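Lipase (Acinetobacter baumannii, PDB 4OPM) probably hydrolyses ester bonds of lipids as a triacylglycerol lipase of the alpha/beta hydrolase fold. Local coordinates at residues P113-S124 with F135-G146; D234-G242 with V284-V295. All coordinates share one frame; numbering follows the deposited sequence.

Contact 1 of 2, residues P113-S124 with F135-G146; sequences PIHIAGHSLGGS and FETKSLFLVDSG
Glu136 meets Ile114 through its backbone: its O receives Ile114 N at 3.0 Å. Thr137 lays its CG2 against CD1 of Ile116, the two side chains crossing at about a right angle. At Lys138 the chain turns a corner; its N bonds to Ile114 O, CB packs on the Pro113 ring, and the extended side chain, with CG anti to the backbone N (chi1 -161°), carries CD over one face of the His115 imidazole, 3.9 Å from the ring centroid, a CH-pi contact. Lys138 NZ forms a salt bridge with Glu296, whose carboxylate also takes His115 NE2. Ser139 grips the other ring nitrogen: its OG lies at the imidazole edge, 2.7 Å from His115 ND1 in a nearly straight hydrogen bond (162°), and a water links the same OG to Ile116 O. From Leu140 to Val143 the chain runs parallel to 114-119, the two strands of a right-handed beta-alpha-beta crossover through helix 121-132 in the central sheet of the alpha/beta hydrolase fold. Phe141 N bonds to Ile116 O, and its O accepts Gly118 N, while its CB meets Ala117 CB at 3.9 Å. Leu142 turns CD2 to the backbone of Gly123 in the first turn of the helix. Val143 N reaches Gly118 O, and Val143 O takes Ser120 N at 3.1 Å. Ser120, with positive phi (56°), sits in a GxSxG turn consistent with a nucleophile elbow; its OG bonds to His274. Past Asp144, whose carboxylate OD2 accepts Gly242 N, Ser145 sets its OG 3.1 Å from Gly123 C and bonds it to Gly146 O. Gly146 N closes on Ser120 O at 3.0 Å.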
loop_
_atom_site.group_PDB
_atom_site.type_symbol
_atom_site.label_atom_id
_atom_site.label_comp_id
_atom_site.label_asym_id
_atom_site.label_seq_id
_atom_site.Cartn_x
_atom_site.Cartn_y
_atom_site.Cartn_z
ATOM N N PRO A 113 -15.092 -8.026 11.032
ATOM C CA PRO A 113 -13.831 -8.339 10.349
ATOM C C PRO A 113 -13.817 -7.705 8.961
ATOM O O PRO A 113 -14.815 -7.753 8.235
ATOM C CB PRO A 113 -13.816 -9.875 10.298
ATOM C CG PRO A 113 -14.997 -10.327 11.097
ATOM C CD PRO A 113 -15.974 -9.206 11.070
ATOM N N ILE A 114 -12.689 -7.081 8.610
ATOM C CA ILE A 114 -12.572 -6.436 7.311
ATOM C C ILE A 114 -11.427 -7.056 6.509
ATOM O O ILE A 114 -10.446 -7.541 7.075
ATOM C CB ILE A 114 -12.446 -4.886 7.414
ATOM C CG1 ILE A 114 -11.083 -4.431 7.998
ATOM C CG2 ILE A 114 -13.658 -4.272 8.155
ATOM C CD1 ILE A 114 -10.798 -2.918 7.899
ATOM N N HIS A 115 -11.597 -7.071 5.180
ATOM C CA HIS A 115 -10.583 -7.573 4.265
ATOM C C HIS A 115 -9.513 -6.496 4.170
ATOM O O HIS A 115 -9.853 -5.321 3.996
ATOM C CB HIS A 115 -11.188 -7.845 2.896
ATOM C CG HIS A 115 -12.217 -8.924 2.871
ATOM N ND1 HIS A 115 -11.860 -10.256 2.903
ATOM C CD2 HIS A 115 -13.561 -8.828 2.720
ATOM C CE1 HIS A 115 -12.995 -10.933 2.806
ATOM N NE2 HIS A 115 -14.045 -10.113 2.679
ATOM N N ILE A 116 -8.242 -6.859 4.317
ATOM C CA ILE A 116 -7.179 -5.857 4.267
ATOM C C ILE A 116 -6.164 -6.201 3.186
ATOM O O ILE A 116 -5.782 -7.353 3.047
ATOM C CB ILE A 116 -6.505 -5.668 5.658
ATOM C CG1 ILE A 116 -7.562 -5.292 6.734
ATOM C CG2 ILE A 116 -5.417 -4.594 5.591
ATOM C CD1 ILE A 116 -7.172 -5.592 8.103
ATOM N N ALA A 117 -5.731 -5.184 2.421
ATOM C CA ALA A 117 -4.714 -5.351 1.381
ATOM C C ALA A 117 -3.647 -4.303 1.583
ATOM O O ALA A 117 -3.955 -3.158 1.913
ATOM C CB ALA A 117 -5.316 -5.239 -0.012
ATOM N N GLY A 118 -2.404 -4.703 1.406
ATOM C CA GLY A 118 -1.286 -3.791 1.592
ATOM C C GLY A 118 -0.225 -3.941 0.530
ATOM O O GLY A 118 0.178 -5.060 0.202
ATOM N N HIS A 119 0.219 -2.813 -0.027
ATOM C CA HIS A 119 1.310 -2.804 -0.990
ATOM C C HIS A 119 2.584 -2.313 -0.303
ATOM O O HIS A 119 2.571 -1.233 0.294
ATOM C CB HIS A 119 0.989 -1.920 -2.223
ATOM C CG HIS A 119 2.174 -1.759 -3.141
ATOM N ND1 HIS A 119 2.692 -0.513 -3.443
ATOM C CD2 HIS A 119 2.949 -2.708 -3.722
ATOM C CE1 HIS A 119 3.754 -0.742 -4.198
ATOM N NE2 HIS A 119 3.951 -2.051 -4.384
ATOM N N SER A 120 3.707 -3.064 -0.447
ATOM C CA SER A 120 5.031 -2.637 0.028
ATOM C C SER A 120 4.987 -2.295 1.549
ATOM O O SER A 120 4.642 -3.184 2.331
ATOM C CB SER A 120 5.514 -1.466 -0.835
ATOM O OG SER A 120 6.897 -1.199 -0.681
ATOM N N LEU A 121 5.271 -1.032 1.972
ATOM C CA LEU A 121 5.178 -0.646 3.390
ATOM C C LEU A 121 3.726 -0.825 3.911
ATOM O O LEU A 121 3.510 -1.099 5.098
ATOM C CB LEU A 121 5.655 0.802 3.587
ATOM C CG LEU A 121 5.710 1.317 5.019
ATOM C CD1 LEU A 121 6.686 0.489 5.870
ATOM C CD2 LEU A 121 6.100 2.766 5.029
ATOM N N GLY A 122 2.757 -0.707 3.006
ATOM C CA GLY A 122 1.355 -0.941 3.335
ATOM C C GLY A 122 1.129 -2.379 3.759
ATOM O O GLY A 122 0.292 -2.643 4.622
ATOM N N GLY A 123 1.878 -3.306 3.149
ATOM C CA GLY A 123 1.827 -4.721 3.514
ATOM C C GLY A 123 2.365 -4.918 4.928
ATOM O O GLY A 123 1.804 -5.692 5.714
ATOM N N SER A 124 3.449 -4.194 5.282
ATOM C CA SER A 124 4.037 -4.262 6.643
ATOM C C SER A 124 3.018 -3.804 7.683
ATOM O O SER A 124 2.844 -4.466 8.708
ATOM C CB SER A 124 5.293 -3.395 6.755
ATOM O OG SER A 124 6.245 -3.791 5.787
ATOM N N PHE A 135 -9.296 -10.549 15.398
ATOM C CA PHE A 135 -10.742 -10.726 15.267
ATOM C C PHE A 135 -11.363 -9.651 14.369
ATOM O O PHE A 135 -12.530 -9.789 13.985
ATOM C CB PHE A 135 -11.419 -10.734 16.649
ATOM C CG PHE A 135 -10.992 -11.897 17.517
ATOM C CD1 PHE A 135 -11.407 -13.193 17.227
ATOM C CD2 PHE A 135 -10.177 -11.696 18.625
ATOM C CE1 PHE A 135 -11.004 -14.270 18.026
ATOM C CE2 PHE A 135 -9.780 -12.772 19.427
ATOM C CZ PHE A 135 -10.195 -14.050 19.121
ATOM N N GLU A 136 -10.583 -8.597 14.041
ATOM C CA GLU A 136 -11.003 -7.473 13.196
ATOM C C GLU A 136 -10.498 -7.631 11.755
ATOM O O GLU A 136 -10.774 -6.778 10.905
ATOM C CB GLU A 136 -10.484 -6.138 13.777
ATOM C CG GLU A 136 -10.915 -5.834 15.208
ATOM C CD GLU A 136 -12.405 -5.834 15.491
ATOM O OE1 GLU A 136 -13.181 -5.326 14.648
ATOM O OE2 GLU A 136 -12.795 -6.330 16.573
ATOM N N THR A 137 -9.741 -8.700 11.485
ATOM C CA THR A 137 -9.120 -8.976 10.186
ATOM C C THR A 137 -9.754 -10.232 9.549
ATOM O O THR A 137 -9.565 -11.346 10.044
ATOM C CB THR A 137 -7.585 -9.106 10.373
ATOM O OG1 THR A 137 -7.087 -7.965 11.103
ATOM C CG2 THR A 137 -6.841 -9.274 9.037
ATOM N N LYS A 138 -10.487 -10.047 8.443
ATOM C CA LYS A 138 -11.170 -11.138 7.734
ATOM C C LYS A 138 -10.229 -11.848 6.764
ATOM O O LYS A 138 -10.374 -13.046 6.543
ATOM C CB LYS A 138 -12.393 -10.597 6.980
ATOM C CG LYS A 138 -13.419 -11.665 6.606
ATOM C CD LYS A 138 -14.669 -11.026 6.039
ATOM C CE LYS A 138 -15.844 -11.960 6.060
ATOM N NZ LYS A 138 -17.106 -11.245 5.730
ATOM N N SER A 139 -9.314 -11.094 6.146
ATOM C CA SER A 139 -8.352 -11.644 5.185
ATOM C C SER A 139 -7.230 -10.662 4.996
ATOM O O SER A 139 -7.375 -9.475 5.316
ATOM C CB SER A 139 -9.021 -11.948 3.837
ATOM O OG SER A 139 -9.228 -10.769 3.072
ATOM N N LEU A 140 -6.124 -11.159 4.444
ATOM C CA LEU A 140 -4.941 -10.355 4.184
ATOM C C LEU A 140 -4.469 -10.558 2.740
ATOM O O LEU A 140 -4.387 -11.693 2.274
ATOM C CB LEU A 140 -3.860 -10.788 5.182
ATOM C CG LEU A 140 -2.774 -9.794 5.584
ATOM C CD1 LEU A 140 -3.366 -8.570 6.320
ATOM C CD2 LEU A 140 -1.777 -10.470 6.512
ATOM N N PHE A 141 -4.167 -9.462 2.039
ATOM C CA PHE A 141 -3.659 -9.549 0.678
ATOM C C PHE A 141 -2.357 -8.775 0.664
ATOM O O PHE A 141 -2.352 -7.567 0.896
ATOM C CB PHE A 141 -4.670 -9.039 -0.362
ATOM C CG PHE A 141 -4.205 -9.037 -1.806
ATOM C CD1 PHE A 141 -3.288 -9.982 -2.268
ATOM C CD2 PHE A 141 -4.726 -8.122 -2.719
ATOM C CE1 PHE A 141 -2.874 -9.985 -3.606
ATOM C CE2 PHE A 141 -4.334 -8.142 -4.059
ATOM C CZ PHE A 141 -3.416 -9.074 -4.498
ATOM N N LEU A 142 -1.247 -9.489 0.497
ATOM C CA LEU A 142 0.075 -8.888 0.537
ATOM C C LEU A 142 0.647 -8.777 -0.860
ATOM O O LEU A 142 0.902 -9.785 -1.511
ATOM C CB LEU A 142 1.009 -9.705 1.443
ATOM C CG LEU A 142 0.556 -9.880 2.915
ATOM C CD1 LEU A 142 1.471 -10.853 3.671
ATOM C CD2 LEU A 142 0.484 -8.526 3.645
ATOM N N VAL A 143 0.866 -7.544 -1.305
ATOM C CA VAL A 143 1.415 -7.277 -2.631
ATOM C C VAL A 143 2.836 -6.736 -2.456
ATOM O O VAL A 143 2.992 -5.583 -2.057
ATOM C CB VAL A 143 0.524 -6.304 -3.463
ATOM C CG1 VAL A 143 1.071 -6.162 -4.889
ATOM C CG2 VAL A 143 -0.948 -6.751 -3.480
ATOM N N ASP A 144 3.864 -7.558 -2.754
ATOM C CA ASP A 144 5.292 -7.182 -2.611
ATOM C C ASP A 144 5.512 -6.493 -1.244
ATOM O O ASP A 144 6.041 -5.380 -1.167
ATOM C CB ASP A 144 5.732 -6.283 -3.779
ATOM C CG ASP A 144 5.559 -6.976 -5.124
ATOM O OD1 ASP A 144 4.401 -7.170 -5.544
ATOM O OD2 ASP A 144 6.585 -7.400 -5.715
ATOM N N SER A 145 4.995 -7.129 -0.188
ATOM C CA SER A 145 4.984 -6.599 1.163
ATOM C C SER A 145 6.366 -6.503 1.787
ATOM O O SER A 145 7.216 -7.378 1.588
ATOM C CB SER A 145 4.123 -7.491 2.057
ATOM O OG SER A 145 4.077 -7.006 3.390
ATOM N N GLY A 146 6.521 -5.504 2.644
ATOM C CA GLY A 146 7.720 -5.373 3.460
ATOM C C GLY A 146 7.648 -6.355 4.618
ATOM O O GLY A 146 6.644 -7.059 4.811
HETATM O O HOH W 1 -17.719 -9.597 7.983
HETATM O O HOH W 2 -7.716 -8.999 1.634
#

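Contact 2 of 2, residues D234-G242 with V284-V295; sequences DAPTLILWG and VIQQYVPFLLKV
Leu238 stands over the Phe291 ring: its CB lies 3.6 Å from the ring centroid and only 2° off the normal, a CH-pi contact centred on the face. The two side chains slide past each other in opposite directions, and Leu238 CD2 lies at the root of the aromatic side chain, 3.8 Å from Phe291 CB, and touches Tyr288 CD1 at 4.0 Å. Phe291 leaves the helix with chi1 at 172°, its ring swung away from its own N, and its CZ meets the main chain at Pro236 O, 3.5 Å away, which lies at the ring edge near its plane. The opposite face of the ring is covered toward its rim by CG2 of Val295, one turn further on. That same methyl meets Pro236 CG at 3.9 Å, the proline and valine crossing at a slant. Near the other end Leu240 crosses Val284 obliquely: CD2 meets Val284 CG2 at 4.1 Å, while CD1 lies 4.2 Å from Gln287 CG. The packing between these segments is apolar, with strand 237-242 and helix 284-295 running nearly antiparallel (174°), their axes 9.8 Å apart. The helix is the last of the chain and lies along one face of the central sheet, where Tyr288 stacks on Phe141 of strand 137-143 and Gln287 touches Val267 of strand 267-269; helix 251-259 packs against Ile239 and Trp241.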
loop_
_atom_site.group_PDB
_atom_site.type_symbol
_atom_site.label_atom_id
_atom_site.label_comp_id
_atom_site.label_asym_id
_atom_site.label_seq_id
_atom_site.Cartn_x
_atom_site.Cartn_y
_atom_site.Cartn_z
ATOM N N ASP A 234 -3.639 -15.625 11.853
ATOM C CA ASP A 234 -4.397 -16.791 11.370
ATOM C C ASP A 234 -5.249 -16.433 10.156
ATOM O O ASP A 234 -5.888 -17.314 9.584
ATOM C CB ASP A 234 -5.318 -17.337 12.489
ATOM C CG ASP A 234 -4.616 -18.009 13.660
ATOM O OD1 ASP A 234 -3.390 -18.267 13.560
ATOM O OD2 ASP A 234 -5.295 -18.296 14.667
ATOM N N ALA A 235 -5.286 -15.148 9.782
ATOM C CA ALA A 235 -6.113 -14.671 8.663
ATOM C C ALA A 235 -5.783 -15.399 7.344
ATOM O O ALA A 235 -4.592 -15.606 7.047
ATOM C CB ALA A 235 -5.919 -13.172 8.470
ATOM N N PRO A 236 -6.808 -15.812 6.548
ATOM C CA PRO A 236 -6.505 -16.364 5.211
ATOM C C PRO A 236 -5.749 -15.292 4.427
ATOM O O PRO A 236 -6.139 -14.117 4.470
ATOM C CB PRO A 236 -7.879 -16.687 4.619
ATOM C CG PRO A 236 -8.833 -15.841 5.363
ATOM C CD PRO A 236 -8.260 -15.631 6.743
ATOM N N THR A 237 -4.627 -15.671 3.792
ATOM C CA THR A 237 -3.751 -14.688 3.156
ATOM C C THR A 237 -3.431 -15.048 1.708
ATOM O O THR A 237 -3.125 -16.202 1.383
ATOM C CB THR A 237 -2.453 -14.546 4.003
ATOM O OG1 THR A 237 -2.795 -14.167 5.343
ATOM C CG2 THR A 237 -1.457 -13.529 3.429
ATOM N N LEU A 238 -3.489 -14.026 0.852
ATOM C CA LEU A 238 -3.113 -14.087 -0.541
ATOM C C LEU A 238 -1.823 -13.287 -0.689
ATOM O O LEU A 238 -1.732 -12.168 -0.177
ATOM C CB LEU A 238 -4.235 -13.537 -1.447
ATOM C CG LEU A 238 -3.972 -13.560 -2.965
ATOM C CD1 LEU A 238 -3.827 -15.002 -3.485
ATOM C CD2 LEU A 238 -5.088 -12.852 -3.717
ATOM N N ILE A 239 -0.827 -13.871 -1.355
ATOM C CA ILE A 239 0.470 -13.217 -1.573
ATOM C C ILE A 239 0.662 -13.073 -3.052
ATOM O O ILE A 239 0.550 -14.060 -3.775
ATOM C CB ILE A 239 1.643 -14.026 -0.927
ATOM C CG1 ILE A 239 1.445 -14.224 0.596
ATOM C CG2 ILE A 239 3.030 -13.406 -1.236
ATOM C CD1 ILE A 239 2.176 -15.474 1.146
ATOM N N LEU A 240 1.005 -11.871 -3.505
ATOM C CA LEU A 240 1.263 -11.643 -4.926
ATOM C C LEU A 240 2.547 -10.827 -5.064
ATOM O O LEU A 240 2.770 -9.884 -4.313
ATOM C CB LEU A 240 0.067 -10.963 -5.617
ATOM C CG LEU A 240 0.140 -10.870 -7.140
ATOM C CD1 LEU A 240 -1.240 -11.012 -7.767
ATOM C CD2 LEU A 240 0.794 -9.555 -7.580
ATOM N N TRP A 241 3.408 -11.227 -6.011
ATOM C CA TRP A 241 4.682 -10.566 -6.238
ATOM C C TRP A 241 4.943 -10.317 -7.702
ATOM O O TRP A 241 4.462 -11.057 -8.561
ATOM C CB TRP A 241 5.824 -11.477 -5.729
ATOM C CG TRP A 241 6.790 -10.793 -4.812
ATOM C CD1 TRP A 241 7.981 -10.205 -5.147
ATOM C CD2 TRP A 241 6.602 -10.560 -3.419
ATOM N NE1 TRP A 241 8.563 -9.648 -4.027
ATOM C CE2 TRP A 241 7.734 -9.849 -2.953
ATOM C CE3 TRP A 241 5.574 -10.874 -2.508
ATOM C CZ2 TRP A 241 7.882 -9.482 -1.608
ATOM C CZ3 TRP A 241 5.730 -10.519 -1.173
ATOM C CH2 TRP A 241 6.849 -9.795 -0.745
ATOM N N GLY A 242 5.809 -9.350 -7.962
ATOM C CA GLY A 242 6.347 -9.142 -9.292
ATOM C C GLY A 242 7.663 -9.893 -9.319
ATOM O O GLY A 242 8.507 -9.697 -8.438
ATOM N N VAL A 284 -3.804 -8.732 -11.189
ATOM C CA VAL A 284 -3.970 -8.691 -9.730
ATOM C C VAL A 284 -5.423 -9.057 -9.398
ATOM O O VAL A 284 -5.668 -9.931 -8.571
ATOM C CB VAL A 284 -3.579 -7.291 -9.189
ATOM C CG1 VAL A 284 -4.087 -7.075 -7.749
ATOM C CG2 VAL A 284 -2.063 -7.089 -9.283
ATOM N N ILE A 285 -6.385 -8.406 -10.078
ATOM C CA ILE A 285 -7.822 -8.632 -9.863
ATOM C C ILE A 285 -8.213 -10.067 -10.226
ATOM O O ILE A 285 -9.036 -10.665 -9.536
ATOM C CB ILE A 285 -8.625 -7.564 -10.649
ATOM C CG1 ILE A 285 -8.544 -6.188 -9.915
ATOM C CG2 ILE A 285 -10.066 -7.972 -10.952
ATOM C CD1 ILE A 285 -9.284 -6.155 -8.492
ATOM N N GLN A 286 -7.586 -10.634 -11.271
ATOM C CA GLN A 286 -7.847 -12.016 -11.688
ATOM C C GLN A 286 -7.613 -13.004 -10.525
ATOM O O GLN A 286 -8.337 -13.992 -10.419
ATOM C CB GLN A 286 -6.966 -12.372 -12.885
ATOM C CG GLN A 286 -7.174 -13.785 -13.422
ATOM C CD GLN A 286 -6.396 -13.955 -14.689
ATOM O OE1 GLN A 286 -5.167 -13.864 -14.686
ATOM N NE2 GLN A 286 -7.100 -14.102 -15.804
ATOM N N GLN A 287 -6.671 -12.689 -9.620
ATOM C CA GLN A 287 -6.391 -13.499 -8.433
ATOM C C GLN A 287 -7.189 -13.041 -7.201
ATOM O O GLN A 287 -7.677 -13.879 -6.440
ATOM C CB GLN A 287 -4.889 -13.431 -8.084
ATOM C CG GLN A 287 -3.970 -13.890 -9.232
ATOM C CD GLN A 287 -4.192 -15.325 -9.668
ATOM O OE1 GLN A 287 -4.529 -16.215 -8.864
ATOM N NE2 GLN A 287 -3.990 -15.581 -10.953
ATOM N N TYR A 288 -7.272 -11.724 -6.967
ATOM C CA TYR A 288 -7.883 -11.205 -5.740
ATOM C C TYR A 288 -9.404 -11.424 -5.645
ATOM O O TYR A 288 -9.878 -11.802 -4.566
ATOM C CB TYR A 288 -7.544 -9.712 -5.576
ATOM C CG TYR A 288 -7.824 -9.127 -4.208
ATOM C CD1 TYR A 288 -7.686 -9.900 -3.049
ATOM C CD2 TYR A 288 -8.122 -7.774 -4.057
ATOM C CE1 TYR A 288 -7.894 -9.349 -1.782
ATOM C CE2 TYR A 288 -8.321 -7.211 -2.796
ATOM C CZ TYR A 288 -8.213 -8.005 -1.665
ATOM O OH TYR A 288 -8.388 -7.439 -0.433
ATOM N N VAL A 289 -10.160 -11.192 -6.734
ATOM C CA VAL A 289 -11.619 -11.358 -6.703
ATOM C C VAL A 289 -12.001 -12.846 -6.348
ATOM O O VAL A 289 -12.772 -13.026 -5.406
ATOM C CB VAL A 289 -12.283 -10.816 -8.000
ATOM C CG1 VAL A 289 -13.726 -11.293 -8.134
ATOM C CG2 VAL A 289 -12.215 -9.282 -8.031
ATOM N N PRO A 290 -11.443 -13.914 -6.970
ATOM C CA PRO A 290 -11.801 -15.284 -6.529
ATOM C C PRO A 290 -11.398 -15.565 -5.071
ATOM O O PRO A 290 -12.117 -16.278 -4.373
ATOM C CB PRO A 290 -11.027 -16.184 -7.501
ATOM C CG PRO A 290 -10.753 -15.320 -8.682
ATOM C CD PRO A 290 -10.523 -13.960 -8.125
ATOM N N PHE A 291 -10.286 -14.960 -4.599
ATOM C CA PHE A 291 -9.814 -15.097 -3.216
ATOM C C PHE A 291 -10.862 -14.515 -2.256
ATOM O O PHE A 291 -11.272 -15.201 -1.319
ATOM C CB PHE A 291 -8.443 -14.419 -3.024
ATOM C CG PHE A 291 -7.977 -14.359 -1.585
ATOM C CD1 PHE A 291 -7.494 -15.500 -0.938
ATOM C CD2 PHE A 291 -8.052 -13.172 -0.862
ATOM C CE1 PHE A 291 -7.057 -15.444 0.393
ATOM C CE2 PHE A 291 -7.626 -13.116 0.469
ATOM C CZ PHE A 291 -7.131 -14.251 1.089
ATOM N N LEU A 292 -11.313 -13.273 -2.510
ATOM C CA LEU A 292 -12.336 -12.604 -1.693
ATOM C C LEU A 292 -13.640 -13.411 -1.695
ATOM O O LEU A 292 -14.235 -13.591 -0.627
ATOM C CB LEU A 292 -12.585 -11.178 -2.200
ATOM C CG LEU A 292 -11.456 -10.159 -1.996
ATOM C CD1 LEU A 292 -11.756 -8.865 -2.779
ATOM C CD2 LEU A 292 -11.288 -9.813 -0.503
ATOM N N LEU A 293 -14.052 -13.953 -2.875
ATOM C CA LEU A 293 -15.277 -14.756 -2.956
ATOM C C LEU A 293 -15.160 -16.020 -2.083
ATOM O O LEU A 293 -16.107 -16.367 -1.374
ATOM C CB LEU A 293 -15.584 -15.126 -4.411
ATOM C CG LEU A 293 -17.027 -15.530 -4.723
ATOM C CD1 LEU A 293 -17.993 -14.355 -4.513
ATOM C CD2 LEU A 293 -17.140 -16.027 -6.149
ATOM N N LYS A 294 -13.990 -16.682 -2.116
ATOM C CA LYS A 294 -13.715 -17.886 -1.337
ATOM C C LYS A 294 -13.779 -17.591 0.173
ATOM O O LYS A 294 -14.401 -18.361 0.916
ATOM C CB LYS A 294 -12.349 -18.460 -1.726
ATOM C CG LYS A 294 -12.111 -19.857 -1.168
ATOM C CD LYS A 294 -10.864 -20.506 -1.752
ATOM C CE LYS A 294 -9.643 -20.219 -0.921
ATOM N NZ LYS A 294 -8.558 -21.208 -1.154
ATOM N N VAL A 295 -13.147 -16.483 0.620
ATOM C CA VAL A 295 -13.144 -16.083 2.037
ATOM C C VAL A 295 -14.586 -15.780 2.489
ATOM O O VAL A 295 -14.984 -16.197 3.576
ATOM C CB VAL A 295 -12.196 -14.882 2.310
ATOM C CG1 VAL A 295 -12.331 -14.364 3.751
ATOM C CG2 VAL A 295 -10.746 -15.248 1.998
#

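Contact 1 and contact 2, with centres about 10 Å apart, meet along neighbouring strands of one sheet: Leu142 N lies 2.8 Å from Leu238 O and Leu238 N 2.9 Å from Leu140 O, both probable hydrogen bonds. The helix of contact 2 also covers contact 1, bringing Tyr288 onto Ala117 and Phe291 onto Ser139. Just past the end of strand 137-143, Asp144 OD2 comes 3.2 Å from Trp241 CD1. This is the probable catalytic end, where Ser120 of contact 1 would form a Ser-His-Asp triad with His274 and Asp245, the latter shortly after strand 237-242. A polyethylene glycol, probably from the crystallisation liquor, lies about 4 Å from the Ser120 side chain and may mark a pocket there.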